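Local coordinates for aminopeptidase YwaD (Bacillus subtilis, PDB 6HC6), which uses two zinc ions per subunit to hydrolyse peptides and release a range of N-terminal amino acids, among them arginine, lysine and leucine, at residues G60-A64 with D252-P258; G133-Q137 with I151-L156; P187-G191 with F451-K455. One frame throughout, in Å; residues are numbered along the deposited sequence.

Contact 1 of 3, residues G60-A64 with D252-P258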
ATOM      1  N   GLY A  60       8.267 -12.939  -4.516  1.00 24.72           N
ATOM      2  CA  GLY A  60       7.784 -12.195  -5.660  1.00 28.44           C
ATOM      3  C   GLY A  60       6.644 -11.269  -5.282  1.00 21.36           C
ATOM      4  O   GLY A  60       6.553 -10.829  -4.138  1.00 25.01           O
ATOM      5  N   PRO A  61       5.777 -10.927  -6.241  1.00 22.48           N
ATOM      6  CA  PRO A  61       4.589 -10.127  -5.911  1.00 21.15           C
ATOM      7  C   PRO A  61       3.814 -10.762  -4.765  1.00 26.32           C
ATOM      8  O   PRO A  61       3.643 -11.979  -4.709  1.00 28.10           O
ATOM      9  CB  PRO A  61       3.785 -10.134  -7.215  1.00 22.97           C
ATOM     10  CG  PRO A  61       4.824 -10.247  -8.279  1.00 27.23           C
ATOM     11  CD  PRO A  61       5.953 -11.083  -7.689  1.00 20.97           C
ATOM     12  N   ARG A  62       3.366  -9.931  -3.831  1.00 19.79           N
ATOM     13  CA  ARG A  62       2.701 -10.401  -2.614  1.00 19.67           C
ATOM     14  C   ARG A  62       1.307  -9.787  -2.566  1.00 19.10           C
ATOM     15  O   ARG A  62       1.020  -8.900  -1.761  1.00 17.91           O
ATOM     16  CB  ARG A  62       3.535 -10.051  -1.387  1.00 17.26           C
ATOM     17  CG  ARG A  62       4.944 -10.660  -1.457  1.00 21.74           C
ATOM     18  CD  ARG A  62       5.861 -10.122  -0.364  1.00 19.20           C
ATOM     19  NE  ARG A  62       5.932  -8.661  -0.363  1.00 17.06           N
ATOM     20  CZ  ARG A  62       6.628  -7.958  -1.250  1.00 18.08           C
ATOM     21  NH1 ARG A  62       7.300  -8.585  -2.202  1.00 18.65           N
ATOM     22  NH2 ARG A  62       6.641  -6.627  -1.191  1.00 18.00           N
ATOM     23  N   ILE A  63       0.445 -10.250  -3.466  1.00 18.37           N
ATOM     24  CA  ILE A  63      -0.886  -9.682  -3.589  1.00 18.97           C
ATOM     25  C   ILE A  63      -1.703 -10.065  -2.366  1.00 21.31           C
ATOM     26  O   ILE A  63      -1.707 -11.232  -1.942  1.00 20.24           O
ATOM     27  CB  ILE A  63      -1.555 -10.164  -4.881  1.00 21.41           C
ATOM     28  CG1 ILE A  63      -0.796  -9.659  -6.107  1.00 23.57           C
ATOM     29  CG2 ILE A  63      -2.986  -9.728  -4.934  1.00 20.93           C
ATOM     30  CD1 ILE A  63      -1.139 -10.463  -7.352  1.00 26.34           C
ATOM     31  N   ALA A  64      -2.395  -9.082  -1.792  1.00 19.05           N
ATOM     32  CA  ALA A  64      -3.216  -9.333  -0.605  1.00 17.59           C
ATOM     33  C   ALA A  64      -4.134 -10.534  -0.800  1.00 21.06           C
ATOM     34  O   ALA A  64      -4.840 -10.642  -1.809  1.00 21.26           O
ATOM     35  CB  ALA A  64      -4.051  -8.095  -0.275  1.00 20.25           C
ATOM     36  N   ASP A 252       2.473  -6.359   1.787  1.00 15.91           N
ATOM     37  CA  ASP A 252       1.865  -6.750   0.519  1.00 17.94           C
ATOM     38  C   ASP A 252       2.299  -5.805  -0.597  1.00 20.46           C
ATOM     39  O   ASP A 252       2.847  -4.731  -0.355  1.00 16.52           O
ATOM     40  CB  ASP A 252       0.345  -6.783   0.627  1.00 15.44           C
ATOM     41  CG  ASP A 252      -0.265  -5.405   0.836  1.00 17.46           C
ATOM     42  OD1 ASP A 252       0.242  -4.659   1.710  1.00 16.84           O
ATOM     43  OD2 ASP A 252      -1.264  -5.084   0.151  1.00 16.36           O
ATOM     44  N   SER A 253       2.055  -6.228  -1.839  1.00 15.57           N
ATOM     45  CA  SER A 253       2.360  -5.409  -3.010  1.00 15.48           C
ATOM     46  C   SER A 253       1.216  -5.530  -4.006  1.00 17.56           C
ATOM     47  O   SER A 253       0.341  -6.386  -3.868  1.00 17.65           O
ATOM     48  CB  SER A 253       3.689  -5.810  -3.663  1.00 19.77           C
ATOM     49  OG  SER A 253       3.573  -7.055  -4.319  1.00 20.46           O
ATOM     50  N   VAL A 254       1.226  -4.667  -5.020  1.00 14.19           N
ATOM     51  CA  VAL A 254       0.165  -4.671  -6.035  1.00 18.07           C
ATOM     52  C   VAL A 254       0.450  -5.763  -7.062  1.00 21.30           C
ATOM     53  O   VAL A 254       1.603  -6.205  -7.209  1.00 19.06           O
ATOM     54  CB  VAL A 254       0.018  -3.297  -6.720  1.00 18.88           C
ATOM     55  CG1 VAL A 254      -0.255  -2.183  -5.692  1.00 17.11           C
ATOM     56  CG2 VAL A 254       1.253  -2.976  -7.559  1.00 19.73           C
ATOM     57  N   PRO A 255      -0.570  -6.249  -7.768  1.00 18.32           N
ATOM     58  CA  PRO A 255      -0.345  -7.291  -8.772  1.00 20.01           C
ATOM     59  C   PRO A 255       0.735  -6.906  -9.774  1.00 17.92           C
ATOM     60  O   PRO A 255       0.852  -5.748 -10.177  1.00 18.74           O
ATOM     61  CB  PRO A 255      -1.714  -7.422  -9.447  1.00 25.35           C
ATOM     62  CG  PRO A 255      -2.683  -7.089  -8.381  1.00 23.51           C
ATOM     63  CD  PRO A 255      -2.007  -5.976  -7.573  1.00 21.62           C
ATOM     64  N   PHE A 256       1.525  -7.902 -10.169  1.00 18.76           N
ATOM     65  CA  PHE A 256       2.611  -7.824 -11.142  1.00 22.36           C
ATOM     66  C   PHE A 256       3.799  -7.039 -10.632  1.00 22.13           C
ATOM     67  O   PHE A 256       4.778  -6.905 -11.363  1.00 24.95           O
ATOM     68  CB  PHE A 256       2.176  -7.222 -12.486  1.00 28.97           C
ATOM     69  CG  PHE A 256       0.947  -7.866 -13.052  1.00 35.40           C
ATOM     70  CD1 PHE A 256       0.999  -9.165 -13.538  1.00 34.24           C
ATOM     71  CD2 PHE A 256      -0.262  -7.188 -13.062  1.00 31.96           C
ATOM     72  CE1 PHE A 256      -0.134  -9.773 -14.052  1.00 39.93           C
ATOM     73  CE2 PHE A 256      -1.398  -7.787 -13.568  1.00 40.64           C
ATOM     74  CZ  PHE A 256      -1.335  -9.083 -14.061  1.00 42.47           C
ATOM     75  N   SER A 257       3.756  -6.522  -9.407  1.00 21.97           N
ATOM     76  CA  SER A 257       4.924  -5.813  -8.892  1.00 20.37           C
ATOM     77  C   SER A 257       5.645  -6.672  -7.867  1.00 14.99           C
ATOM     78  O   SER A 257       5.023  -7.095  -6.885  1.00 19.00           O
ATOM     79  CB  SER A 257       4.510  -4.493  -8.244  1.00 20.69           C
ATOM     80  OG  SER A 257       5.575  -3.934  -7.482  1.00 20.43           O
ATOM     81  N   PRO A 258       6.946  -6.931  -8.036  1.00 15.94           N
ATOM     82  CA  PRO A 258       7.704  -7.589  -6.963  1.00 15.43           C
ATOM     83  C   PRO A 258       7.689  -6.810  -5.665  1.00 23.84           C
ATOM     84  O   PRO A 258       8.057  -7.376  -4.630  1.00 20.16           O
ATOM     85  CB  PRO A 258       9.131  -7.685  -7.523  1.00 16.57           C
ATOM     86  CG  PRO A 258       8.986  -7.489  -9.038  1.00 19.85           C
ATOM     87  CD  PRO A 258       7.782  -6.597  -9.203  1.00 21.10           C
TER
HETATM   88  O   HOH W   1       5.352  -4.783   0.744  1.00 16.87           O
HETATM   89  O   HOH W   2      -1.830  -6.363  -2.265  1.00 16.83           O
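S253 holds the backbone of R62 at both its N and its O, joining the loop after helix 45-59 to a loop of the M28 zinc-peptidase domain, 252-258. G60 leaves that helix with positive phi, at backbone angles that call for glycine; loop 252-258 follows strand 244-250, whose last residue, H250, binds zinc. The hydrogen bonds come first. R62 N points almost straight at S253 OG (2.9 Å, N-H...O 175°), while S253 N donates to R62 O. With chi1 at 72°, S253 OG sits between its own backbone N and carbonyl carbon, where it can accept from R62 N and still donate to S257 O at 2.9 Å. Serine suits the place because one hydroxyl serves both loops.

The R62 chain bends at chi3 (-55°), and NH1 donates to P258 O at 2.8 Å, slightly out of the guanidinium plane. S253 CB lies over one face of that group. NE and NH2 donate to the carbonyls of Y251 and G259, so the arginine gathers backbone oxygens that no short side chain could reach together.

Two waters fill in between. One lies in the guanidinium plane at its edge and links R62 NH2 to D252 O; the other accepts from A64 N and donates to D252 OD2 and S253 O. D252 OD1 is hydrogen-bonded to H250 ND1 and OD2 to E295 N, which makes this aspartate a second-shell residue behind two zinc ligands.

The remaining contacts are apolar or C-H...O. P61 CA approaches S257 O at 3.2 Å, at the last residue of the type II turn V254-S257. I63 crosses P255 at about a right angle, its CD1 reaching P255 CB at 3.7 Å.

Contact 2 of 3, residues G133-Q137 with I151-L156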
ATOM      1  N   GLY A 133     -16.138   8.517 -23.489  1.00 31.02           N
ATOM      2  CA  GLY A 133     -15.182   9.586 -23.243  1.00 32.14           C
ATOM      3  C   GLY A 133     -14.605   9.452 -21.850  1.00 27.92           C
ATOM      4  O   GLY A 133     -14.139   8.382 -21.454  1.00 31.09           O
ATOM      5  N   LEU A 134     -14.666  10.539 -21.071  1.00 29.07           N
ATOM      6  CA  LEU A 134     -14.143  10.535 -19.709  1.00 28.74           C
ATOM      7  C   LEU A 134     -15.155  10.060 -18.669  1.00 34.35           C
ATOM      8  O   LEU A 134     -14.790   9.897 -17.502  1.00 32.85           O
ATOM      9  CB  LEU A 134     -13.648  11.937 -19.331  1.00 32.77           C
ATOM     10  CG  LEU A 134     -12.473  12.418 -20.180  1.00 40.30           C
ATOM     11  CD1 LEU A 134     -12.187  13.892 -19.935  1.00 45.37           C
ATOM     12  CD2 LEU A 134     -11.243  11.562 -19.870  1.00 38.13           C
ATOM     13  N   GLY A 135     -16.409   9.834 -19.047  1.00 33.42           N
ATOM     14  CA  GLY A 135     -17.357   9.251 -18.123  1.00 33.53           C
ATOM     15  C   GLY A 135     -18.165  10.226 -17.297  1.00 36.02           C
ATOM     16  O   GLY A 135     -18.724   9.824 -16.270  1.00 33.89           O
ATOM     17  N   TYR A 136     -18.237  11.495 -17.698  1.00 34.90           N
ATOM     18  CA  TYR A 136     -19.175  12.409 -17.065  1.00 38.67           C
ATOM     19  C   TYR A 136     -20.607  11.939 -17.318  1.00 40.07           C
ATOM     20  O   TYR A 136     -20.881  11.169 -18.238  1.00 38.61           O
ATOM     21  CB  TYR A 136     -19.002  13.832 -17.602  1.00 43.06           C
ATOM     22  CG  TYR A 136     -17.717  14.516 -17.200  1.00 45.44           C
ATOM     23  CD1 TYR A 136     -17.598  15.128 -15.965  1.00 46.42           C
ATOM     24  CD2 TYR A 136     -16.629  14.573 -18.063  1.00 40.00           C
ATOM     25  CE1 TYR A 136     -16.428  15.765 -15.591  1.00 49.88           C
ATOM     26  CE2 TYR A 136     -15.455  15.216 -17.695  1.00 41.54           C
ATOM     27  CZ  TYR A 136     -15.364  15.810 -16.462  1.00 47.39           C
ATOM     28  OH  TYR A 136     -14.207  16.447 -16.083  1.00 47.91           O
ATOM     29  N   GLN A 137     -21.534  12.422 -16.485  1.00 44.46           N
ATOM     30  CA  GLN A 137     -22.942  12.101 -16.703  1.00 41.46           C
ATOM     31  C   GLN A 137     -23.386  12.472 -18.109  1.00 43.14           C
ATOM     32  O   GLN A 137     -24.122  11.718 -18.756  1.00 40.71           O
ATOM     33  CB  GLN A 137     -23.816  12.807 -15.663  1.00 48.18           C
ATOM     34  CG  GLN A 137     -23.613  12.276 -14.260  1.00 46.88           C
ATOM     35  CD  GLN A 137     -24.421  13.029 -13.222  1.00 62.86           C
ATOM     36  OE1 GLN A 137     -25.640  12.888 -13.152  1.00 67.79           O
ATOM     37  NE2 GLN A 137     -23.742  13.828 -12.406  1.00 68.99           N
ATOM     38  N   ILE A 151     -14.379   3.861 -21.117  1.00 25.20           N
ATOM     39  CA  ILE A 151     -14.119   5.168 -20.531  1.00 25.49           C
ATOM     40  C   ILE A 151     -12.618   5.382 -20.489  1.00 27.97           C
ATOM     41  O   ILE A 151     -11.876   4.520 -20.009  1.00 25.91           O
ATOM     42  CB  ILE A 151     -14.711   5.271 -19.112  1.00 26.75           C
ATOM     43  CG1 ILE A 151     -16.169   4.799 -19.103  1.00 30.63           C
ATOM     44  CG2 ILE A 151     -14.597   6.699 -18.584  1.00 26.87           C
ATOM     45  CD1 ILE A 151     -16.820   4.848 -17.731  1.00 29.90           C
ATOM     46  N   SER A 152     -12.172   6.526 -20.978  1.00 25.55           N
ATOM     47  CA  SER A 152     -10.773   6.877 -20.804  1.00 27.13           C
ATOM     48  C   SER A 152     -10.539   7.328 -19.373  1.00 31.58           C
ATOM     49  O   SER A 152     -11.393   7.965 -18.756  1.00 32.98           O
ATOM     50  CB  SER A 152     -10.364   7.988 -21.764  1.00 34.17           C
ATOM     51  OG  SER A 152      -9.072   8.472 -21.441  1.00 34.57           O
ATOM     52  N   ARG A 153      -9.372   6.991 -18.848  1.00 27.09           N
ATOM     53  CA  ARG A 153      -8.949   7.570 -17.585  1.00 26.32           C
ATOM     54  C   ARG A 153      -8.795   9.080 -17.741  1.00 28.57           C
ATOM     55  O   ARG A 153      -8.514   9.587 -18.835  1.00 30.22           O
ATOM     56  CB  ARG A 153      -7.641   6.915 -17.140  1.00 30.34           C
ATOM     57  CG  ARG A 153      -6.920   7.594 -15.995  1.00 32.48           C
ATOM     58  CD  ARG A 153      -5.578   6.936 -15.716  1.00 29.53           C
ATOM     59  NE  ARG A 153      -5.048   7.393 -14.425  1.00 29.27           N
ATOM     60  CZ  ARG A 153      -3.776   7.279 -14.060  1.00 38.52           C
ATOM     61  NH1 ARG A 153      -2.905   6.727 -14.894  1.00 34.93           N
ATOM     62  NH2 ARG A 153      -3.371   7.727 -12.871  1.00 31.79           N
ATOM     63  N   GLY A 154      -9.025   9.804 -16.652  1.00 28.95           N
ATOM     64  CA  GLY A 154      -8.810  11.241 -16.613  1.00 34.39           C
ATOM     65  C   GLY A 154      -9.915  12.048 -15.954  1.00 41.18           C
ATOM     66  O   GLY A 154     -11.098  11.705 -16.019  1.00 35.09           O
ATOM     67  N   ASP A 155      -9.515  13.146 -15.306  1.00 49.54           N
ATOM     68  CA  ASP A 155     -10.413  14.111 -14.672  1.00 54.40           C
ATOM     69  C   ASP A 155     -11.113  13.522 -13.450  1.00 53.06           C
ATOM     70  O   ASP A 155     -10.840  13.938 -12.318  1.00 50.91           O
ATOM     71  CB  ASP A 155     -11.454  14.641 -15.670  1.00 59.38           C
ATOM     72  CG  ASP A 155     -10.845  15.546 -16.733  1.00 60.37           C
ATOM     73  OD1 ASP A 155      -9.608  15.524 -16.891  1.00 59.79           O
ATOM     74  OD2 ASP A 155     -11.606  16.279 -17.405  1.00 61.55           O
ATOM     75  N   LEU A 156     -12.010  12.560 -13.668  1.00 37.79           N
ATOM     76  CA  LEU A 156     -12.838  11.977 -12.623  1.00 38.98           C
ATOM     77  C   LEU A 156     -12.131  10.809 -11.944  1.00 34.31           C
ATOM     78  O   LEU A 156     -11.234  10.181 -12.508  1.00 33.99           O
ATOM     79  CB  LEU A 156     -14.166  11.488 -13.199  1.00 35.05           C
ATOM     80  CG  LEU A 156     -14.890  12.463 -14.113  1.00 40.19           C
ATOM     81  CD1 LEU A 156     -16.231  11.908 -14.566  1.00 43.74           C
ATOM     82  CD2 LEU A 156     -15.060  13.748 -13.369  1.00 48.93           C
TER
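S152 N donates to G133 O over 2.7 Å with an N-H...O angle of 151°, the shortest polar bond between these two segments. The same oxygen also receives a C-H...O contact from I151 CA, and I151 CG2 packs against L134 O. A side chain on G135 would clash with that methyl, so glycine fits here for space as well as for its backbone angles.

Both segments belong to the PA domain: the loop residues 133-137 come after strand 125-131, while I151 and S152 end the neighbouring parallel strand 148-152. K161, on helix 158-167, draws the two together by donating to the carbonyls of L134, S152 and G154.

Further out, L134 reaches across with both methyls, CD2 to R153 O (3.5 Å) and CD1 to D155 OD2. That carboxylate oxygen accepts from Y136 OH at 2.9 Å. The hydroxyl meets it on the anti side, OD2 lying at the ring's edge and the ring and carboxylate planes standing 71° apart. L156 covers one face of the tyrosine: CD1 sits 4.0 Å from the ring centroid in a CH-pi contact, while CD2 presses on CE1 at 3.3 Å. Replacing Y136 with an alanine here would probably cost D155 OD2 its hydroxyl mate and strip the L156 methyls of their aromatic partner. S152 OG, beside its own carbonyl carbon (chi1 170°), donates to the carbonyl of the next residue, R153 O.

Contact 3 of 3, residues P187-G191 with F451-K455. With ZN (zinc ion), chain E.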
ATOM      1  N   PRO A 187      -8.401  -0.045 -11.715  1.00 28.59           N
ATOM      2  CA  PRO A 187      -9.396   1.042 -11.529  1.00 30.29           C
ATOM      3  C   PRO A 187      -9.987   1.055 -10.121  1.00 34.22           C
ATOM      4  O   PRO A 187     -11.170   0.745  -9.905  1.00 32.07           O
ATOM      5  CB  PRO A 187     -10.435   0.722 -12.608  1.00 34.21           C
ATOM      6  CG  PRO A 187     -10.396  -0.765 -12.724  1.00 35.98           C
ATOM      7  CD  PRO A 187      -8.962  -1.188 -12.461  1.00 29.10           C
ATOM      8  N   ASN A 188      -9.146   1.438  -9.153  1.00 27.02           N
ATOM      9  CA  ASN A 188      -9.498   1.436  -7.729  1.00 26.14           C
ATOM     10  C   ASN A 188     -10.762   2.249  -7.459  1.00 27.15           C
ATOM     11  O   ASN A 188     -10.846   3.429  -7.806  1.00 26.28           O
ATOM     12  CB  ASN A 188      -8.315   1.996  -6.929  1.00 32.20           C
ATOM     13  CG  ASN A 188      -8.488   1.876  -5.414  1.00 56.97           C
ATOM     14  OD1 ASN A 188      -9.598   1.953  -4.879  1.00 58.73           O
ATOM     15  ND2 ASN A 188      -7.369   1.709  -4.712  1.00 63.89           N
ATOM     16  N   LEU A 189     -11.731   1.622  -6.789  1.00 22.68           N
ATOM     17  CA  LEU A 189     -13.046   2.219  -6.578  1.00 25.76           C
ATOM     18  C   LEU A 189     -13.179   2.937  -5.233  1.00 30.04           C
ATOM     19  O   LEU A 189     -14.305   3.188  -4.788  1.00 30.53           O
ATOM     20  CB  LEU A 189     -14.126   1.139  -6.713  1.00 21.31           C
ATOM     21  CG  LEU A 189     -14.228   0.562  -8.133  1.00 21.13           C
ATOM     22  CD1 LEU A 189     -15.161  -0.630  -8.169  1.00 26.92           C
ATOM     23  CD2 LEU A 189     -14.710   1.637  -9.105  1.00 27.68           C
ATOM     24  N   SER A 190     -12.062   3.297  -4.593  1.00 26.89           N
ATOM     25  CA  SER A 190     -12.089   4.073  -3.345  1.00 28.62           C
ATOM     26  C   SER A 190     -12.921   3.376  -2.273  1.00 30.69           C
ATOM     27  O   SER A 190     -13.608   4.024  -1.480  1.00 31.56           O
ATOM     28  CB  SER A 190     -12.610   5.498  -3.570  1.00 37.49           C
ATOM     29  OG  SER A 190     -11.868   6.210  -4.550  1.00 39.10           O
ATOM     30  N   GLY A 191     -12.869   2.045  -2.253  1.00 29.45           N
ATOM     31  CA  GLY A 191     -13.597   1.273  -1.267  1.00 34.62           C
ATOM     32  C   GLY A 191     -15.087   1.152  -1.501  1.00 45.35           C
ATOM     33  O   GLY A 191     -15.776   0.542  -0.673  1.00 45.50           O
ATOM     34  N   PHE A 451      -6.652   5.619  -0.025  1.00 22.43           N
ATOM     35  CA  PHE A 451      -6.350   4.726  -1.130  1.00 25.08           C
ATOM     36  C   PHE A 451      -5.236   5.294  -2.008  1.00 27.98           C
ATOM     37  O   PHE A 451      -4.918   6.484  -1.961  1.00 29.65           O
ATOM     38  CB  PHE A 451      -7.611   4.478  -1.958  1.00 26.52           C
ATOM     39  CG  PHE A 451      -8.747   3.916  -1.160  1.00 23.77           C
ATOM     40  CD1 PHE A 451      -9.665   4.751  -0.550  1.00 30.30           C
ATOM     41  CD2 PHE A 451      -8.876   2.542  -0.994  1.00 28.99           C
ATOM     42  CE1 PHE A 451     -10.705   4.233   0.198  1.00 32.86           C
ATOM     43  CE2 PHE A 451      -9.912   2.021  -0.236  1.00 26.76           C
ATOM     44  CZ  PHE A 451     -10.823   2.867   0.358  1.00 26.97           C
ATOM     45  N   GLU A 452      -4.636   4.406  -2.800  1.00 27.05           N
ATOM     46  CA  GLU A 452      -3.667   4.756  -3.827  1.00 26.30           C
ATOM     47  C   GLU A 452      -4.297   4.526  -5.194  1.00 27.31           C
ATOM     48  O   GLU A 452      -5.109   3.610  -5.362  1.00 31.55           O
ATOM     49  CB  GLU A 452      -2.389   3.920  -3.689  1.00 26.67           C
ATOM     50  CG  GLU A 452      -1.751   4.061  -2.303  1.00 22.53           C
ATOM     51  CD  GLU A 452      -0.600   3.099  -2.043  1.00 23.61           C
ATOM     52  OE1 GLU A 452       0.100   2.681  -3.000  1.00 22.28           O
ATOM     53  OE2 GLU A 452      -0.369   2.787  -0.853  1.00 23.53           O
ATOM     54  N   ASP A 453      -3.942   5.373  -6.159  1.00 40.72           N
ATOM     55  CA  ASP A 453      -4.364   5.208  -7.552  1.00 40.29           C
ATOM     56  C   ASP A 453      -5.890   5.134  -7.684  1.00 38.87           C
ATOM     57  O   ASP A 453      -6.441   4.151  -8.183  1.00 32.87           O
ATOM     58  CB  ASP A 453      -3.728   3.953  -8.171  1.00 47.68           C
ATOM     59  CG  ASP A 453      -2.218   4.048  -8.308  1.00 50.94           C
ATOM     60  OD1 ASP A 453      -1.673   5.172  -8.231  1.00 56.84           O
ATOM     61  OD2 ASP A 453      -1.580   2.985  -8.515  1.00 41.88           O
ATOM     62  N   ILE A 454      -6.580   6.191  -7.240  1.00 31.97           N
ATOM     63  CA  ILE A 454      -8.037   6.219  -7.378  1.00 27.02           C
ATOM     64  C   ILE A 454      -8.502   7.061  -8.555  1.00 33.75           C
ATOM     65  O   ILE A 454      -9.712   7.180  -8.776  1.00 32.01           O
ATOM     66  CB  ILE A 454      -8.738   6.699  -6.088  1.00 35.24           C
ATOM     67  CG1 ILE A 454      -8.306   8.113  -5.703  1.00 49.86           C
ATOM     68  CG2 ILE A 454      -8.497   5.726  -4.967  1.00 32.01           C
ATOM     69  CD1 ILE A 454      -9.082   8.668  -4.521  1.00 50.28           C
ATOM     70  N   LYS A 455      -7.586   7.658  -9.307  1.00 33.83           N
ATOM     71  CA  LYS A 455      -7.944   8.358 -10.533  1.00 33.25           C
ATOM     72  C   LYS A 455      -6.751   8.359 -11.485  1.00 38.30           C
ATOM     73  O   LYS A 455      -6.886   8.706 -12.665  1.00 35.57           O
ATOM     74  CB  LYS A 455      -8.404   9.789 -10.246  1.00 36.23           C
ATOM     75  CG  LYS A 455      -7.320  10.680  -9.677  1.00 44.39           C
ATOM     76  CD  LYS A 455      -7.838  12.080  -9.402  1.00 40.40           C
ATOM     77  CE  LYS A 455      -8.198  12.806 -10.683  1.00 44.48           C
ATOM     78  NZ  LYS A 455      -8.858  14.130 -10.433  1.00 52.38           N
ATOM     79  OXT LYS A 455      -5.631   8.008 -11.086  1.00 35.81           O
TER
HETATM   80 ZN    ZN E 502       1.438   0.841  -3.045  1.00 21.49          ZN
HETATM   81  O   HOH W   3     -11.825   5.837  -7.434  1.00 29.06           O
HETATM   82  O   HOH W   4      -5.262   1.750  -2.109  1.00 34.68           O
HETATM   83  O   HOH W   5       1.485   1.164  -0.762  1.00 18.72           O
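F451 lays its ring flat against the S190-G191 peptide. S190 CA stands 3.8 Å from the ring centroid, 13° off the normal, in a CH-pi contact, and G191 N comes within 3.4 Å of F451 CZ. A side chain on G191 would clash with CZ, and its positive phi favours glycine too. Beside the ring, the N188 amide stands nearly perpendicular to it (80°). I454 CG2 closes over S190 OG at 3.4 Å and also touches N188 CG.

Behind this first shell is an Asx turn: with CG anti to the backbone N (chi1 -172°), N188 OD1 accepts from S190 N at 2.8 Å, a role asparagine fills well and one that probably steadies S190 where it meets the ring. One water accepts a hydrogen bond from S190 OG and donates to both N188 O and I454 O. Another accepts from E452 N and, weakly, from N188 ND2. D453 O, buried against N188 CB, has no polar partner.

The contact joins the PA domain, to which 187-191 belongs, to the C-terminal tail, which enters the dinuclear zinc site of the M28 domain. The E452 chain is extended beyond CG, and its OE1 binds a zinc ion at 2.3 Å, alongside D262, E295 and H401. Y400 OH is hydrogen-bonded to the same oxygen. A zinc-bound water donates to E452 OE2. Next along the tail, D453 OD2 is hydrogen-bonded to H401 ND1, placing a second-shell carboxylate behind that ligand.

In the fold
Contact 1, the most buried of the three, joins the loop after helix 45-59 to a loop of the M28 domain; contacts 2 and 3 are surface contacts. Contact 2 stays inside the PA domain, whereas contact 3 spans the PA domain and the C-terminal tail. Contacts 1 and 3 approach the zinc site from different parts of the chain, one through second-shell D252, the other through the ligand E452; their centres are about 17 Å apart. Contacts 2 and 3 touch, K455 NZ meeting D155 O at 2.7 Å. Backbone-directed hydrogen bonds and an arginine dominate contact 1, a tyrosine bonded to an aspartate and covered by a leucine contact 2, and ring packing with bridging waters contact 3.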